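Local atomic coordinates of putative SAM-dependent O-methyltranferase (Podospora anserina, PDB entry 4YMH), a protein that binds S-adenosylmethionine and its product S-adenosylhomocysteine and probably transfers methyl groups to hydroxyl oxygens, as a member of the cation-dependent O-methyltransferase family. Residues C171-P183 / R194-S208. Residues are numbered along the deposited sequence; the frame is centred on the assembly and turned at random.
Sequences CDNVFARGLTIGP and RPYWNGCGQALDKFS
T180 sits against G201 at the tightest point of the contact, the two CA atoms 3.6 Å apart. A side chain on G201 would collide with the backbone of L179 and T180; its absence lets the loop between strand 167-171 and helix 194-212 of the Rossmann-like methyltransferase domain come close here. T180 OG1, turned beside its own backbone N (chi1 -67°), donates to V174 O at 2.6 Å and also touches L204 CB. A176 CB packs on W197 CE3 and L204 CD1, while L179 CD1 meets W197 CB (3.7 Å) and N198. Over the face of the indole, R177 CG stands above the five-membered ring in a CH-pi contact (3.9 Å to the centroid); the guanidinium, tilted 36° to the ring, brings CZ within 3.4 Å of W197 CZ2 and salt-bridges D226 through NH1. Cutting W197 back to an alanine is likely to open a gap beneath R177 and A176. Near P183 the fit is looser and wet: one water joins L179 O to N198 OD1, another links P183 O with R194 NH1 and N198 ND2. R194 also bonds A186 O and salt-bridges D191. Loop and helix thus meet through apolar packing at the centre, with water carrying polar links at this end.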
loop_
_atom_site.group_PDB
_atom_site.type_symbol
_atom_site.label_atom_id
_atom_site.label_comp_id
_atom_site.label_asym_id
_atom_site.label_seq_id
_atom_site.Cartn_x
_atom_site.Cartn_y
_atom_site.Cartn_z
ATOM N N CYS A 171 4.426 -2.295 -9.679
ATOM C CA CYS A 171 5.124 -3.498 -10.147
ATOM C C CYS A 171 4.938 -4.629 -9.144
ATOM O O CYS A 171 5.274 -4.484 -7.966
ATOM C CB CYS A 171 6.608 -3.209 -10.357
ATOM S SG CYS A 171 6.954 -1.759 -11.399
ATOM N N ASP A 172 4.422 -5.760 -9.626
ATOM C CA ASP A 172 4.026 -6.879 -8.771
ATOM C C ASP A 172 5.109 -7.967 -8.658
ATOM O O ASP A 172 5.952 -8.110 -9.546
ATOM C CB ASP A 172 2.727 -7.478 -9.315
ATOM C CG ASP A 172 1.927 -8.190 -8.262
ATOM O OD1 ASP A 172 2.041 -7.813 -7.080
ATOM O OD2 ASP A 172 1.176 -9.122 -8.616
ATOM N N ASN A 173 5.067 -8.736 -7.568
ATOM C CA ASN A 173 6.008 -9.836 -7.335
ATOM C C ASN A 173 7.472 -9.443 -7.266
ATOM O O ASN A 173 8.343 -10.263 -7.563
ATOM C CB ASN A 173 5.868 -10.901 -8.433
ATOM C CG ASN A 173 4.507 -11.537 -8.446
ATOM O OD1 ASN A 173 3.734 -11.371 -9.395
ATOM N ND2 ASN A 173 4.196 -12.277 -7.389
ATOM N N VAL A 174 7.766 -8.214 -6.859
ATOM C CA VAL A 174 9.154 -7.757 -6.891
ATOM C C VAL A 174 10.054 -8.514 -5.895
ATOM O O VAL A 174 11.274 -8.590 -6.081
ATOM C CB VAL A 174 9.189 -6.214 -6.674
ATOM C CG1 VAL A 174 10.611 -5.662 -6.677
ATOM C CG2 VAL A 174 8.411 -5.560 -7.803
ATOM N N PHE A 175 9.461 -9.099 -4.857
ATOM C CA PHE A 175 10.247 -9.855 -3.875
ATOM C C PHE A 175 10.676 -11.234 -4.375
ATOM O O PHE A 175 11.571 -11.842 -3.797
ATOM C CB PHE A 175 9.456 -10.061 -2.581
ATOM C CG PHE A 175 9.383 -8.839 -1.697
ATOM C CD1 PHE A 175 10.177 -7.724 -1.940
ATOM C CD2 PHE A 175 8.531 -8.822 -0.610
ATOM C CE1 PHE A 175 10.111 -6.613 -1.104
ATOM C CE2 PHE A 175 8.454 -7.705 0.223
ATOM C CZ PHE A 175 9.245 -6.607 -0.025
ATOM N N ALA A 176 9.988 -11.741 -5.394
ATOM C CA ALA A 176 10.230 -13.101 -5.898
ATOM C C ALA A 176 10.225 -14.100 -4.733
ATOM O O ALA A 176 11.173 -14.873 -4.550
ATOM C CB ALA A 176 11.567 -13.166 -6.671
ATOM N N ARG A 177 9.175 -14.016 -3.922
ATOM C CA ARG A 177 8.948 -14.868 -2.751
ATOM C C ARG A 177 9.929 -14.614 -1.606
ATOM O O ARG A 177 9.935 -15.344 -0.607
ATOM C CB ARG A 177 8.998 -16.343 -3.165
ATOM C CG ARG A 177 8.080 -16.682 -4.340
ATOM C CD ARG A 177 6.632 -16.529 -3.956
ATOM N NE ARG A 177 5.765 -17.320 -4.830
ATOM C CZ ARG A 177 5.016 -16.828 -5.812
ATOM N NH1 ARG A 177 5.005 -15.526 -6.065
ATOM N NH2 ARG A 177 4.263 -17.649 -6.540
ATOM N N GLY A 178 10.747 -13.576 -1.749
ATOM C CA GLY A 178 11.785 -13.262 -0.788
ATOM C C GLY A 178 13.163 -13.413 -1.407
ATOM O O GLY A 178 14.137 -12.880 -0.907
ATOM N N LEU A 179 13.245 -14.107 -2.536
ATOM C CA LEU A 179 14.557 -14.434 -3.090
ATOM C C LEU A 179 15.243 -13.251 -3.777
ATOM O O LEU A 179 16.467 -13.286 -4.002
ATOM C CB LEU A 179 14.439 -15.621 -4.059
ATOM C CG LEU A 179 13.889 -16.918 -3.445
ATOM C CD1 LEU A 179 14.011 -18.083 -4.449
ATOM C CD2 LEU A 179 14.593 -17.264 -2.142
ATOM N N THR A 180 14.486 -12.197 -4.080
ATOM C CA THR A 180 15.094 -10.947 -4.554
ATOM C C THR A 180 16.064 -10.391 -3.515
ATOM O O THR A 180 17.138 -9.866 -3.844
ATOM C CB THR A 180 14.015 -9.877 -4.875
ATOM O OG1 THR A 180 13.245 -10.309 -6.001
ATOM C CG2 THR A 180 14.657 -8.534 -5.189
ATOM N N ILE A 181 15.697 -10.523 -2.247
ATOM C CA ILE A 181 16.528 -10.000 -1.169
ATOM C C ILE A 181 17.766 -10.894 -0.955
ATOM O O ILE A 181 18.883 -10.414 -0.774
ATOM C CB ILE A 181 15.717 -9.853 0.148
ATOM C CG1 ILE A 181 14.554 -8.878 -0.044
ATOM C CG2 ILE A 181 16.627 -9.345 1.282
ATOM C CD1 ILE A 181 13.271 -9.509 -0.631
ATOM N N GLY A 182 17.578 -12.202 -1.008
ATOM C CA GLY A 182 18.714 -13.123 -0.914
ATOM C C GLY A 182 18.235 -14.537 -1.108
ATOM O O GLY A 182 17.070 -14.834 -0.848
ATOM N N PRO A 183 19.120 -15.433 -1.567
ATOM C CA PRO A 183 18.661 -16.787 -1.874
ATOM C C PRO A 183 18.237 -17.569 -0.635
ATOM O O PRO A 183 17.549 -18.585 -0.801
ATOM C CB PRO A 183 19.892 -17.431 -2.534
ATOM C CG PRO A 183 21.046 -16.662 -1.978
ATOM C CD PRO A 183 20.548 -15.247 -1.881
ATOM N N ARG A 194 12.209 -23.313 -6.859
ATOM C CA ARG A 194 13.275 -22.467 -6.313
ATOM C C ARG A 194 14.245 -21.919 -7.395
ATOM O O ARG A 194 14.517 -20.722 -7.414
ATOM C CB ARG A 194 14.028 -23.250 -5.226
ATOM C CG ARG A 194 15.032 -22.466 -4.412
ATOM C CD ARG A 194 15.565 -23.306 -3.224
ATOM N NE ARG A 194 14.563 -23.523 -2.169
ATOM C CZ ARG A 194 14.264 -22.626 -1.229
ATOM N NH1 ARG A 194 14.856 -21.440 -1.235
ATOM N NH2 ARG A 194 13.355 -22.895 -0.299
ATOM N N PRO A 195 14.766 -22.771 -8.308
ATOM C CA PRO A 195 15.639 -22.166 -9.330
ATOM C C PRO A 195 14.981 -21.053 -10.147
ATOM O O PRO A 195 15.607 -19.999 -10.407
ATOM C CB PRO A 195 15.992 -23.354 -10.225
ATOM C CG PRO A 195 15.940 -24.509 -9.307
ATOM C CD PRO A 195 14.804 -24.246 -8.379
ATOM N N TYR A 196 13.727 -21.274 -10.536
ATOM C CA TYR A 196 12.999 -20.265 -11.286
ATOM C C TYR A 196 12.940 -18.943 -10.491
ATOM O O TYR A 196 13.299 -17.859 -10.990
ATOM C CB TYR A 196 11.574 -20.756 -11.625
ATOM C CG TYR A 196 10.704 -19.653 -12.165
ATOM C CD1 TYR A 196 10.778 -19.276 -13.501
ATOM C CD2 TYR A 196 9.835 -18.956 -11.333
ATOM C CE1 TYR A 196 9.998 -18.240 -13.989
ATOM C CE2 TYR A 196 9.065 -17.925 -11.808
ATOM C CZ TYR A 196 9.143 -17.576 -13.141
ATOM O OH TYR A 196 8.368 -16.542 -13.624
ATOM N N TRP A 197 12.499 -19.025 -9.242
ATOM C CA TRP A 197 12.324 -17.793 -8.473
ATOM C C TRP A 197 13.659 -17.134 -8.119
ATOM O O TRP A 197 13.714 -15.927 -7.944
ATOM C CB TRP A 197 11.496 -18.048 -7.206
ATOM C CG TRP A 197 10.028 -18.170 -7.518
ATOM C CD1 TRP A 197 9.251 -19.283 -7.405
ATOM C CD2 TRP A 197 9.178 -17.135 -8.021
ATOM N NE1 TRP A 197 7.963 -19.003 -7.804
ATOM C CE2 TRP A 197 7.894 -17.687 -8.181
ATOM C CE3 TRP A 197 9.380 -15.787 -8.339
ATOM C CZ2 TRP A 197 6.809 -16.939 -8.651
ATOM C CZ3 TRP A 197 8.309 -15.045 -8.804
ATOM C CH2 TRP A 197 7.036 -15.627 -8.960
ATOM N N ASN A 198 14.727 -17.914 -8.024
ATOM C CA ASN A 198 16.048 -17.343 -7.768
ATOM C C ASN A 198 16.506 -16.523 -8.965
ATOM O O ASN A 198 17.077 -15.438 -8.810
ATOM C CB ASN A 198 17.070 -18.448 -7.464
ATOM C CG ASN A 198 17.293 -18.644 -5.976
ATOM O OD1 ASN A 198 17.562 -17.690 -5.235
ATOM N ND2 ASN A 198 17.166 -19.884 -5.526
ATOM N N GLY A 199 16.256 -17.057 -10.163
ATOM C CA GLY A 199 16.514 -16.300 -11.379
ATOM C C GLY A 199 15.748 -14.983 -11.388
ATOM O O GLY A 199 16.312 -13.893 -11.654
ATOM N N CYS A 200 14.448 -15.083 -11.102
ATOM C CA CYS A 200 13.617 -13.886 -11.022
ATOM C C CYS A 200 14.172 -12.902 -10.001
ATOM O O CYS A 200 14.225 -11.713 -10.253
ATOM C CB CYS A 200 12.172 -14.236 -10.670
ATOM S SG CYS A 200 11.316 -15.081 -12.035
ATOM N N GLY A 201 14.597 -13.405 -8.853
ATOM C CA GLY A 201 15.095 -12.546 -7.798
ATOM C C GLY A 201 16.350 -11.804 -8.199
ATOM O O GLY A 201 16.506 -10.643 -7.863
ATOM N N GLN A 202 17.258 -12.468 -8.909
ATOM C CA GLN A 202 18.467 -11.783 -9.376
ATOM C C GLN A 202 18.108 -10.641 -10.330
ATOM O O GLN A 202 18.647 -9.510 -10.220
ATOM C CB GLN A 202 19.422 -12.778 -10.049
ATOM C CG GLN A 202 19.909 -13.830 -9.067
ATOM C CD GLN A 202 20.491 -15.054 -9.750
ATOM O OE1 GLN A 202 20.684 -15.074 -10.968
ATOM N NE2 GLN A 202 20.770 -16.087 -8.965
ATOM N N ALA A 203 17.193 -10.930 -11.264
ATOM C CA ALA A 203 16.777 -9.890 -12.205
ATOM C C ALA A 203 16.072 -8.721 -11.480
ATOM O O ALA A 203 16.283 -7.542 -11.789
ATOM C CB ALA A 203 15.867 -10.481 -13.293
ATOM N N LEU A 204 15.243 -9.059 -10.504
ATOM C CA LEU A 204 14.439 -8.067 -9.801
ATOM C C LEU A 204 15.282 -7.229 -8.852
ATOM O O LEU A 204 14.960 -6.066 -8.585
ATOM C CB LEU A 204 13.303 -8.754 -9.049
ATOM C CG LEU A 204 12.193 -9.197 -10.009
ATOM C CD1 LEU A 204 11.254 -10.213 -9.357
ATOM C CD2 LEU A 204 11.416 -7.979 -10.508
ATOM N N ASP A 205 16.372 -7.809 -8.359
ATOM C CA ASP A 205 17.298 -7.048 -7.532
ATOM C C ASP A 205 18.008 -6.010 -8.410
ATOM O O ASP A 205 18.148 -4.833 -8.024
ATOM C CB ASP A 205 18.306 -7.975 -6.849
ATOM C CG ASP A 205 19.414 -7.218 -6.144
ATOM O OD1 ASP A 205 19.129 -6.409 -5.226
ATOM O OD2 ASP A 205 20.585 -7.419 -6.536
ATOM N N LYS A 206 18.449 -6.431 -9.596
ATOM C CA LYS A 206 19.045 -5.452 -10.513
ATOM C C LYS A 206 18.045 -4.337 -10.901
ATOM O O LYS A 206 18.401 -3.159 -10.961
ATOM C CB LYS A 206 19.565 -6.153 -11.770
ATOM C CG LYS A 206 20.788 -7.028 -11.519
ATOM C CD LYS A 206 21.374 -7.531 -12.830
ATOM C CE LYS A 206 22.670 -8.303 -12.601
ATOM N NZ LYS A 206 22.416 -9.672 -12.078
ATOM N N PHE A 207 16.805 -4.739 -11.165
ATOM C CA PHE A 207 15.704 -3.819 -11.469
ATOM C C PHE A 207 15.563 -2.758 -10.370
ATOM O O PHE A 207 15.608 -1.534 -10.628
ATOM C CB PHE A 207 14.407 -4.611 -11.628
ATOM C CG PHE A 207 13.144 -3.764 -11.635
ATOM C CD1 PHE A 207 12.898 -2.866 -12.662
ATOM C CD2 PHE A 207 12.197 -3.897 -10.627
ATOM C CE1 PHE A 207 11.719 -2.094 -12.681
ATOM C CE2 PHE A 207 11.029 -3.127 -10.632
ATOM C CZ PHE A 207 10.795 -2.231 -11.670
ATOM N N SER A 208 15.430 -3.254 -9.142
ATOM C CA SER A 208 15.218 -2.400 -7.973
ATOM C C SER A 208 16.368 -1.427 -7.772
ATOM O O SER A 208 16.139 -0.259 -7.487
ATOM C CB SER A 208 15.039 -3.243 -6.710
ATOM O OG SER A 208 13.874 -4.032 -6.796
HETATM O O HOH W 1 18.398 -15.074 -4.754
HETATM O O HOH W 2 15.508 -19.504 0.846
HETATM O O HOH W 3 16.993 -20.292 -2.928
#